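Local structure of arginine decarboxylase, A207R protein (Paramecium bursaria Chlorella virus 1, 2NVA) at residues Ala69-Ile74 with Ile96-Phe101; Ala90-Thr95 with Ile109-Ser114; Phe116-Ile121 with Leu166-Ile171. The protein decarboxylates arginine to agmatine using pyridoxal 5'-phosphate, as a viral member of the Orn/Lys/Arg decarboxylase class-II family with a TIM-barrel cofactor domain. All blocks are in the same frame, centred on the assembly; numbering follows the deposited sequence.

Contact 1: residues Ala69-Ile74 with Ile96-Phe101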
loop_
_atom_site.group_PDB
_atom_site.type_symbol
_atom_site.label_atom_id
_atom_site.label_comp_id
_atom_site.label_asym_id
_atom_site.label_seq_id
_atom_site.Cartn_x
_atom_site.Cartn_y
_atom_site.Cartn_z
ATOM N N ALA A 69 17.160 -1.374 -6.813
ATOM C CA ALA A 69 16.154 -0.886 -7.759
ATOM C C ALA A 69 16.155 0.627 -7.918
ATOM O O ALA A 69 15.521 1.151 -8.836
ATOM C CB ALA A 69 14.757 -1.357 -7.321
ATOM N N SER A 70 16.852 1.320 -7.018
ATOM C CA SER A 70 16.812 2.779 -6.962
ATOM C C SER A 70 18.062 3.312 -6.269
ATOM O O SER A 70 18.820 2.536 -5.666
ATOM C CB SER A 70 15.562 3.229 -6.193
ATOM O OG SER A 70 15.571 2.715 -4.867
ATOM N N SER A 71 18.260 4.627 -6.320
ATOM C CA SER A 71 19.368 5.255 -5.591
ATOM C C SER A 71 19.239 5.075 -4.079
ATOM O O SER A 71 20.234 4.913 -3.386
ATOM C CB SER A 71 19.477 6.743 -5.932
ATOM O OG SER A 71 18.282 7.430 -5.591
ATOM N N SER A 72 18.009 5.098 -3.567
ATOM C CA SER A 72 17.774 4.870 -2.133
ATOM C C SER A 72 18.272 3.495 -1.668
ATOM O O SER A 72 18.866 3.377 -0.602
ATOM C CB SER A 72 16.296 5.038 -1.788
ATOM O OG SER A 72 16.078 4.748 -0.408
ATOM N N GLU A 73 18.034 2.462 -2.479
ATOM C CA GLU A 73 18.503 1.114 -2.147
ATOM C C GLU A 73 20.020 0.992 -2.275
ATOM O O GLU A 73 20.662 0.315 -1.473
ATOM C CB GLU A 73 17.799 0.067 -3.015
ATOM C CG GLU A 73 16.316 -0.033 -2.691
ATOM C CD GLU A 73 15.621 -1.226 -3.339
ATOM O OE1 GLU A 73 14.492 -1.538 -2.900
ATOM O OE2 GLU A 73 16.193 -1.850 -4.267
ATOM N N ILE A 74 20.583 1.647 -3.286
ATOM C CA ILE A 74 22.039 1.710 -3.427
ATOM C C ILE A 74 22.652 2.306 -2.145
ATOM O O ILE A 74 23.578 1.734 -1.557
ATOM C CB ILE A 74 22.457 2.521 -4.684
ATOM C CG1 ILE A 74 22.099 1.743 -5.955
ATOM C CG2 ILE A 74 23.963 2.813 -4.670
ATOM C CD1 ILE A 74 22.104 2.604 -7.240
ATOM N N ILE A 96 17.597 9.760 -14.570
ATOM C CA ILE A 96 18.863 10.401 -14.907
ATOM C C ILE A 96 19.665 10.710 -13.636
ATOM O O ILE A 96 20.849 10.394 -13.564
ATOM C CB ILE A 96 18.627 11.669 -15.743
ATOM C CG1 ILE A 96 18.179 11.278 -17.158
ATOM C CG2 ILE A 96 19.895 12.532 -15.791
ATOM C CD1 ILE A 96 17.600 12.429 -17.991
ATOM N N ASP A 97 19.020 11.288 -12.623
ATOM C CA ASP A 97 19.760 11.594 -11.393
ATOM C C ASP A 97 20.257 10.344 -10.660
ATOM O O ASP A 97 21.320 10.382 -10.026
ATOM C CB ASP A 97 18.942 12.477 -10.456
ATOM C CG ASP A 97 18.894 13.915 -10.909
ATOM O OD1 ASP A 97 17.837 14.556 -10.689
ATOM O OD2 ASP A 97 19.893 14.437 -11.483
ATOM N N ASP A 98 19.501 9.246 -10.739
ATOM C CA ASP A 98 19.934 7.981 -10.142
ATOM C C ASP A 98 21.122 7.390 -10.905
ATOM O O ASP A 98 21.999 6.757 -10.308
ATOM C CB ASP A 98 18.771 6.961 -10.061
ATOM C CG ASP A 98 17.852 7.206 -8.867
ATOM O OD1 ASP A 98 18.017 8.251 -8.189
ATOM O OD2 ASP A 98 16.968 6.349 -8.592
ATOM N N LEU A 99 21.143 7.605 -12.222
ATOM C CA LEU A 99 22.252 7.138 -13.057
ATOM C C LEU A 99 23.539 7.889 -12.749
ATOM O O LEU A 99 24.605 7.288 -12.656
ATOM C CB LEU A 99 21.907 7.263 -14.548
ATOM C CG LEU A 99 21.028 6.109 -15.061
ATOM C CD1 LEU A 99 20.577 6.368 -16.497
ATOM C CD2 LEU A 99 21.727 4.745 -14.951
ATOM N N ILE A 100 23.426 9.206 -12.596
ATOM C CA ILE A 100 24.571 10.056 -12.231
ATOM C C ILE A 100 25.114 9.633 -10.868
ATOM O O ILE A 100 26.330 9.520 -10.695
ATOM C CB ILE A 100 24.198 11.550 -12.232
ATOM C CG1 ILE A 100 23.802 11.984 -13.652
ATOM C CG2 ILE A 100 25.362 12.413 -11.711
ATOM C CD1 ILE A 100 23.040 13.304 -13.704
ATOM N N PHE A 101 24.208 9.394 -9.920
ATOM C CA PHE A 101 24.570 8.900 -8.593
ATOM C C PHE A 101 25.270 7.531 -8.663
ATOM O O PHE A 101 26.325 7.339 -8.039
ATOM C CB PHE A 101 23.328 8.830 -7.692
ATOM C CG PHE A 101 23.604 8.270 -6.319
ATOM C CD1 PHE A 101 24.220 9.056 -5.340
ATOM C CD2 PHE A 101 23.247 6.959 -6.002
ATOM C CE1 PHE A 101 24.487 8.539 -4.065
ATOM C CE2 PHE A 101 23.505 6.431 -4.741
ATOM C CZ PHE A 101 24.124 7.226 -3.766
#

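Contact 2: residues Ala90-Thr95 with Ile109-Ser114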
loop_
_atom_site.group_PDB
_atom_site.type_symbol
_atom_site.label_atom_id
_atom_site.label_comp_id
_atom_site.label_asym_id
_atom_site.label_seq_id
_atom_site.Cartn_x
_atom_site.Cartn_y
_atom_site.Cartn_z
ATOM N N ALA A 90 19.500 -3.338 -11.105
ATOM C CA ALA A 90 18.687 -4.242 -11.936
ATOM C C ALA A 90 17.260 -3.719 -12.147
ATOM O O ALA A 90 16.281 -4.417 -11.868
ATOM C CB ALA A 90 18.673 -5.658 -11.334
ATOM N N HIS A 91 17.148 -2.493 -12.647
ATOM C CA HIS A 91 15.848 -1.906 -12.956
ATOM C C HIS A 91 16.030 -1.298 -14.343
ATOM O O HIS A 91 16.919 -0.470 -14.546
ATOM C CB HIS A 91 15.381 -0.992 -11.836
ATOM C CG HIS A 91 13.984 -0.484 -12.009
ATOM N ND1 HIS A 91 13.433 -0.225 -13.245
ATOM C CD2 HIS A 91 13.025 -0.186 -11.099
ATOM C CE1 HIS A 91 12.195 0.210 -13.091
ATOM N NE2 HIS A 91 11.923 0.243 -11.799
ATOM N N THR A 92 15.196 -1.690 -15.285
ATOM C CA THR A 92 15.413 -1.259 -16.676
ATOM C C THR A 92 15.058 0.199 -16.918
ATOM O O THR A 92 15.366 0.738 -17.989
ATOM C CB THR A 92 14.648 -2.144 -17.704
ATOM O OG1 THR A 92 13.237 -2.006 -17.489
ATOM C CG2 THR A 92 15.055 -3.623 -17.563
ATOM N N MET A 93 14.419 0.839 -15.934
ATOM C CA MET A 93 14.020 2.253 -16.063
ATOM C C MET A 93 14.539 3.056 -14.870
ATOM O O MET A 93 13.972 3.005 -13.775
ATOM C CB MET A 93 12.497 2.372 -16.180
ATOM C CG MET A 93 11.944 1.765 -17.455
ATOM S SD MET A 93 12.343 2.809 -18.875
ATOM C CE MET A 93 11.650 1.848 -20.229
ATOM N N LYS A 94 15.626 3.791 -15.099
ATOM C CA LYS A 94 16.370 4.455 -14.030
ATOM C C LYS A 94 16.355 5.955 -14.292
ATOM O O LYS A 94 16.572 6.377 -15.431
ATOM C CB LYS A 94 17.822 3.953 -14.033
ATOM C CG LYS A 94 17.983 2.443 -13.756
ATOM C CD LYS A 94 19.350 1.892 -14.216
ATOM C CE LYS A 94 19.445 1.750 -15.756
ATOM N NZ LYS A 94 18.287 0.979 -16.352
ATOM N N THR A 95 16.122 6.763 -13.260
ATOM C CA THR A 95 16.114 8.199 -13.471
ATOM C C THR A 95 17.531 8.672 -13.813
ATOM O O THR A 95 18.520 8.067 -13.396
ATOM C CB THR A 95 15.588 8.995 -12.250
ATOM O OG1 THR A 95 16.565 8.971 -11.206
ATOM C CG2 THR A 95 14.261 8.414 -11.731
ATOM N N ILE A 109 26.994 -1.647 -13.291
ATOM C CA ILE A 109 26.345 -2.737 -14.005
ATOM C C ILE A 109 24.850 -2.480 -13.864
ATOM O O ILE A 109 24.375 -2.296 -12.742
ATOM C CB ILE A 109 26.668 -4.114 -13.412
ATOM C CG1 ILE A 109 28.180 -4.332 -13.341
ATOM C CG2 ILE A 109 25.994 -5.202 -14.252
ATOM C CD1 ILE A 109 28.585 -5.622 -12.646
ATOM N N ALA A 110 24.132 -2.440 -14.986
ATOM C CA ALA A 110 22.684 -2.155 -14.973
ATOM C C ALA A 110 21.966 -2.840 -16.119
ATOM O O ALA A 110 22.603 -3.311 -17.063
ATOM C CB ALA A 110 22.417 -0.638 -15.014
ATOM N N THR A 111 20.641 -2.906 -16.017
ATOM C CA THR A 111 19.814 -3.540 -17.041
ATOM C C THR A 111 19.112 -2.492 -17.917
ATOM O O THR A 111 19.014 -1.318 -17.543
ATOM C CB THR A 111 18.749 -4.493 -16.425
ATOM O OG1 THR A 111 17.954 -3.771 -15.480
ATOM C CG2 THR A 111 19.426 -5.679 -15.708
ATOM N N PHE A 112 18.665 -2.926 -19.098
ATOM C CA PHE A 112 17.851 -2.080 -19.982
ATOM C C PHE A 112 16.948 -2.946 -20.843
ATOM O O PHE A 112 17.193 -4.153 -21.003
ATOM C CB PHE A 112 18.726 -1.190 -20.884
ATOM C CG PHE A 112 19.428 -1.943 -21.982
ATOM C CD1 PHE A 112 18.984 -1.865 -23.301
ATOM C CD2 PHE A 112 20.537 -2.735 -21.692
ATOM C CE1 PHE A 112 19.628 -2.561 -24.327
ATOM C CE2 PHE A 112 21.184 -3.445 -22.713
ATOM C CZ PHE A 112 20.731 -3.352 -24.031
ATOM N N ASP A 113 15.909 -2.320 -21.389
ATOM C CA ASP A 113 15.021 -2.977 -22.346
ATOM C C ASP A 113 14.458 -2.007 -23.394
ATOM O O ASP A 113 13.506 -2.343 -24.098
ATOM C CB ASP A 113 13.891 -3.742 -21.630
ATOM C CG ASP A 113 12.965 -2.825 -20.792
ATOM O OD1 ASP A 113 12.884 -1.594 -21.061
ATOM O OD2 ASP A 113 12.318 -3.363 -19.861
ATOM N N SER A 114 15.057 -0.815 -23.487
ATOM C CA SER A 114 14.589 0.215 -24.419
ATOM C C SER A 114 15.726 1.048 -25.002
ATOM O O SER A 114 16.793 1.187 -24.392
ATOM C CB SER A 114 13.599 1.155 -23.714
ATOM O OG SER A 114 14.238 1.896 -22.683
HETATM O O HOH W 1 15.860 -5.628 -14.514
#

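Contact 3: residues Phe116-Ile121 with Leu166-Ile171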
loop_
_atom_site.group_PDB
_atom_site.type_symbol
_atom_site.label_atom_id
_atom_site.label_comp_id
_atom_site.label_asym_id
_atom_site.label_seq_id
_atom_site.Cartn_x
_atom_site.Cartn_y
_atom_site.Cartn_z
ATOM N N PHE A 116 15.558 4.306 -25.481
ATOM C CA PHE A 116 15.629 5.548 -24.699
ATOM C C PHE A 116 16.465 5.409 -23.434
ATOM O O PHE A 116 17.103 6.375 -22.988
ATOM C CB PHE A 116 14.235 6.066 -24.368
ATOM C CG PHE A 116 13.535 6.638 -25.554
ATOM C CD1 PHE A 116 13.850 7.918 -26.014
ATOM C CD2 PHE A 116 12.598 5.881 -26.249
ATOM C CE1 PHE A 116 13.227 8.443 -27.117
ATOM C CE2 PHE A 116 11.952 6.407 -27.366
ATOM C CZ PHE A 116 12.278 7.693 -27.808
ATOM N N GLU A 117 16.461 4.211 -22.864
ATOM C CA GLU A 117 17.326 3.936 -21.710
ATOM C C GLU A 117 18.811 3.958 -22.118
ATOM O O GLU A 117 19.673 4.431 -21.353
ATOM C CB GLU A 117 16.966 2.599 -21.081
ATOM C CG GLU A 117 17.458 2.449 -19.648
ATOM C CD GLU A 117 16.680 3.292 -18.630
ATOM O OE1 GLU A 117 17.087 3.307 -17.448
ATOM O OE2 GLU A 117 15.658 3.941 -19.007
ATOM N N LEU A 118 19.102 3.436 -23.313
ATOM C CA LEU A 118 20.473 3.482 -23.860
ATOM C C LEU A 118 20.934 4.914 -24.101
ATOM O O LEU A 118 22.088 5.250 -23.837
ATOM C CB LEU A 118 20.591 2.656 -25.150
ATOM C CG LEU A 118 20.490 1.135 -24.991
ATOM C CD1 LEU A 118 20.401 0.457 -26.343
ATOM C CD2 LEU A 118 21.659 0.549 -24.176
ATOM N N ASP A 119 20.020 5.761 -24.575
ATOM C CA ASP A 119 20.309 7.195 -24.729
ATOM C C ASP A 119 20.739 7.802 -23.394
ATOM O O ASP A 119 21.726 8.533 -23.335
ATOM C CB ASP A 119 19.084 7.959 -25.234
ATOM C CG ASP A 119 18.747 7.643 -26.669
ATOM O OD1 ASP A 119 19.652 7.221 -27.415
ATOM O OD2 ASP A 119 17.564 7.810 -27.046
ATOM N N LYS A 120 19.994 7.489 -22.332
ATOM C CA LYS A 120 20.298 7.992 -20.991
ATOM C C LYS A 120 21.677 7.534 -20.547
ATOM O O LYS A 120 22.455 8.329 -20.014
ATOM C CB LYS A 120 19.251 7.518 -19.976
ATOM C CG LYS A 120 18.018 8.396 -19.908
ATOM C CD LYS A 120 17.144 8.009 -18.716
ATOM C CE LYS A 120 16.241 6.859 -19.049
ATOM N NZ LYS A 120 15.492 6.373 -17.850
ATOM N N ILE A 121 21.964 6.253 -20.765
ATOM C CA ILE A 121 23.266 5.666 -20.407
ATOM C C ILE A 121 24.394 6.384 -21.137
ATOM O O ILE A 121 25.379 6.795 -20.523
ATOM C CB ILE A 121 23.298 4.141 -20.704
ATOM C CG1 ILE A 121 22.297 3.393 -19.808
ATOM C CG2 ILE A 121 24.740 3.554 -20.596
ATOM C CD1 ILE A 121 22.654 3.357 -18.309
ATOM N N LEU A 166 26.158 3.327 -29.918
ATOM C CA LEU A 166 26.434 4.313 -28.866
ATOM C C LEU A 166 27.657 3.976 -28.002
ATOM O O LEU A 166 27.885 4.626 -26.979
ATOM C CB LEU A 166 25.198 4.525 -27.979
ATOM C CG LEU A 166 23.945 5.149 -28.604
ATOM C CD1 LEU A 166 22.832 5.229 -27.560
ATOM C CD2 LEU A 166 24.233 6.523 -29.198
ATOM N N ASP A 167 28.442 2.985 -28.427
ATOM C CA ASP A 167 29.648 2.588 -27.707
ATOM C C ASP A 167 29.322 2.141 -26.282
ATOM O O ASP A 167 30.099 2.388 -25.348
ATOM C CB ASP A 167 30.683 3.723 -27.703
ATOM C CG ASP A 167 31.329 3.911 -29.058
ATOM O OD1 ASP A 167 31.432 2.916 -29.828
ATOM O OD2 ASP A 167 31.780 5.040 -29.364
ATOM N N ILE A 168 28.167 1.490 -26.146
ATOM C CA ILE A 168 27.703 0.913 -24.873
ATOM C C ILE A 168 28.045 -0.572 -24.825
ATOM O O ILE A 168 27.699 -1.321 -25.742
ATOM C CB ILE A 168 26.167 1.093 -24.676
ATOM C CG1 ILE A 168 25.745 2.572 -24.601
ATOM C CG2 ILE A 168 25.693 0.348 -23.405
ATOM C CD1 ILE A 168 26.684 3.435 -23.757
ATOM N N GLU A 169 28.748 -0.981 -23.769
ATOM C CA GLU A 169 29.195 -2.358 -23.606
ATOM C C GLU A 169 28.055 -3.208 -23.054
ATOM O O GLU A 169 27.653 -3.026 -21.907
ATOM C CB GLU A 169 30.384 -2.374 -22.644
ATOM C CG GLU A 169 31.093 -3.717 -22.494
ATOM C CD GLU A 169 32.265 -3.649 -21.507
ATOM O OE1 GLU A 169 32.930 -4.698 -21.277
ATOM O OE2 GLU A 169 32.516 -2.553 -20.952
ATOM N N VAL A 170 27.514 -4.107 -23.873
ATOM C CA VAL A 170 26.520 -5.074 -23.395
ATOM C C VAL A 170 27.259 -6.341 -22.939
ATOM O O VAL A 170 27.911 -7.014 -23.748
ATOM C CB VAL A 170 25.453 -5.399 -24.467
ATOM C CG1 VAL A 170 24.511 -6.496 -23.969
ATOM C CG2 VAL A 170 24.646 -4.138 -24.824
ATOM N N ILE A 171 27.170 -6.651 -21.646
ATOM C CA ILE A 171 27.939 -7.755 -21.073
ATOM C C ILE A 171 27.112 -9.020 -20.772
ATOM O O ILE A 171 27.661 -10.039 -20.347
ATOM C CB ILE A 171 28.725 -7.331 -19.800
ATOM C CG1 ILE A 171 27.771 -6.935 -18.659
ATOM C CG2 ILE A 171 29.740 -6.242 -20.142
ATOM C CD1 ILE A 171 28.434 -6.932 -17.283
#

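Contact 1: residues Ala69-Ile74 with Ile96-Phe101
D98 reaches from the first turn of helix 96-105 to S71, the opening residue of helix 71-80. Its CB lies 4.2 Å from S71 CB, and CG comes within 3.4 Å of the same atom. The carboxylate then divides its work. OD2 accepts the S71 backbone N-H at 3.1 Å, the donor standing well above the carboxylate plane (74° out of it), while OD1 takes the S71 hydroxyl, with OG 2.7 Å away. A chi1 of 60°, between the backbone N and carbonyl carbon of S71, brings OG to OD1; the N-H and hydroxyl together grip both oxygens. A negative charge at the first turn of helix 71-80 should also interact favourably with that helix end.

Farther along, the F101 ring meets S71 CB through CD2 at 3.8 Å and I74 CG2 through CE2 at 3.6 Å, with I74 and F101 sliding past each other in opposite directions; K75 adds a cation-pi contact. S70, the N-cap, gives its OG to N362 O of the second subunit. The two helices are joined here on the outside of the barrel: I74 and D98 both rest on F89 of strand 87-89, I74 also touches C68 of strand 65-68, and L99 faces helix 115-124.

Contact 2: residues Ala90-Thr95 with Ile109-Ser114
K94 and T92 join the loop that follows strand 87-89 of the TIM barrel to the neighbouring strand 109-112 and the turn beyond it. K94 NZ gives a 2.7 Å hydrogen bond to T111 O, arriving nearly in line with the carbonyl (C=O...N angle 165°); it also bonds H91 O and forms a salt bridge with E117, three partners that would help stabilise a buried ammonium. Its chain bends at chi3 (-74°) and chi4 (-52°), and on the way CE passes A110 CB at 3.9 Å. T92 OG1 donates to D113 OD2 at 2.9 Å from above the carboxylate plane, the two side chains crossing at about a right angle. T92 CG2 lies 3.6 Å from T111 OG1, these side chains crossing at a slant. M93 closes this end, its CE lying 3.6 Å from S114 OG and against D113 OD1.

A second shell positions these groups. D113 OD2 receives G150 N, and OD1 pairs with R272 of the second subunit; S114 OG caps E117 N. H91 ND1 accepts M93 N, while NE2 bonds C322 O of the second subunit. A90 lines the ligand site, and a water 3.0 Å from T111 OG1 makes a weak bond to A90 O.

Contact 3: residues Phe116-Ile121 with Leu166-Ile171
The D119 carboxylate meets L166 through one oxygen: OD1 lies 3.8 Å from the CD1 methyl and is also hydrogen-bonded to Y162 OH of helix 156-165. The other flat group of the helix, the E117 carboxylate, takes no part in the contact with 166-171. T92 O lies over one of its faces, close to CD, and on the opposite side K120 NZ approaches OE2 at 2.7 Å, 36° out of the plane, forming a salt bridge. K120 NZ continues to K94 O and to I269 O of the second subunit. The polar side of helix 115-124 is thus tied to the loop 90-95 and to the dimer partner.

Apart from D119, the side chains that meet 166-171 are apolar. L166 CD1 settles beside the backbone of the helix, 3.8 Å from L118 O and 4.2 Å from L118 CB. L118 CD2 meets I168 CG2 at 4.1 Å, the two side chains crossing at a slant. Tighter is the touch of I121 CG2 on I168 CD1, 3.7 Å, where the side chains cross at about a right angle; I168 CG1 stands anti to its carbonyl carbon (chi1 -63°), which turns the CG2 branch to L118, and chi2 (-42°) carries CD1 to I121 CG2. M130 of strand 129-133 packs against both isoleucines.

L166 and I168 flank D167, whose positive phi marks the C-prime position of a Schellman motif ending helix 156-165, with I168 N bonded to A163 O. L166 O in turn accepts H122 ND1. The chain then enters strand 170-174, which lies next to 129-133 in the parallel sheet. Packing between one outer helix and the helix-to-strand turn of the following beta-alpha-beta unit is an arrangement of the TIM barrel, here remote from the cofactor site.

In the fold
The three contacts follow one another around the pyridoxal-binding barrel, with centres about 11 Å apart between contacts 1 and 2, 10 Å between 2 and 3, and 16 Å between 1 and 3. Contacts 1 and 2 interleave along the chain, 69-74 and 90-95 preceding 96-101 and 109-114; contact 3 opens afterwards. Helix 96-105 leads into strand 109-112, and that strand into helix 115-124, so successive strand-helix units carry all three. L99 links contact 1 to K94 and to I121. Contact 2 alone reaches the ligand pocket, through A90, and all three touch the second subunit, placing this part of the barrel wall at the dimer interface.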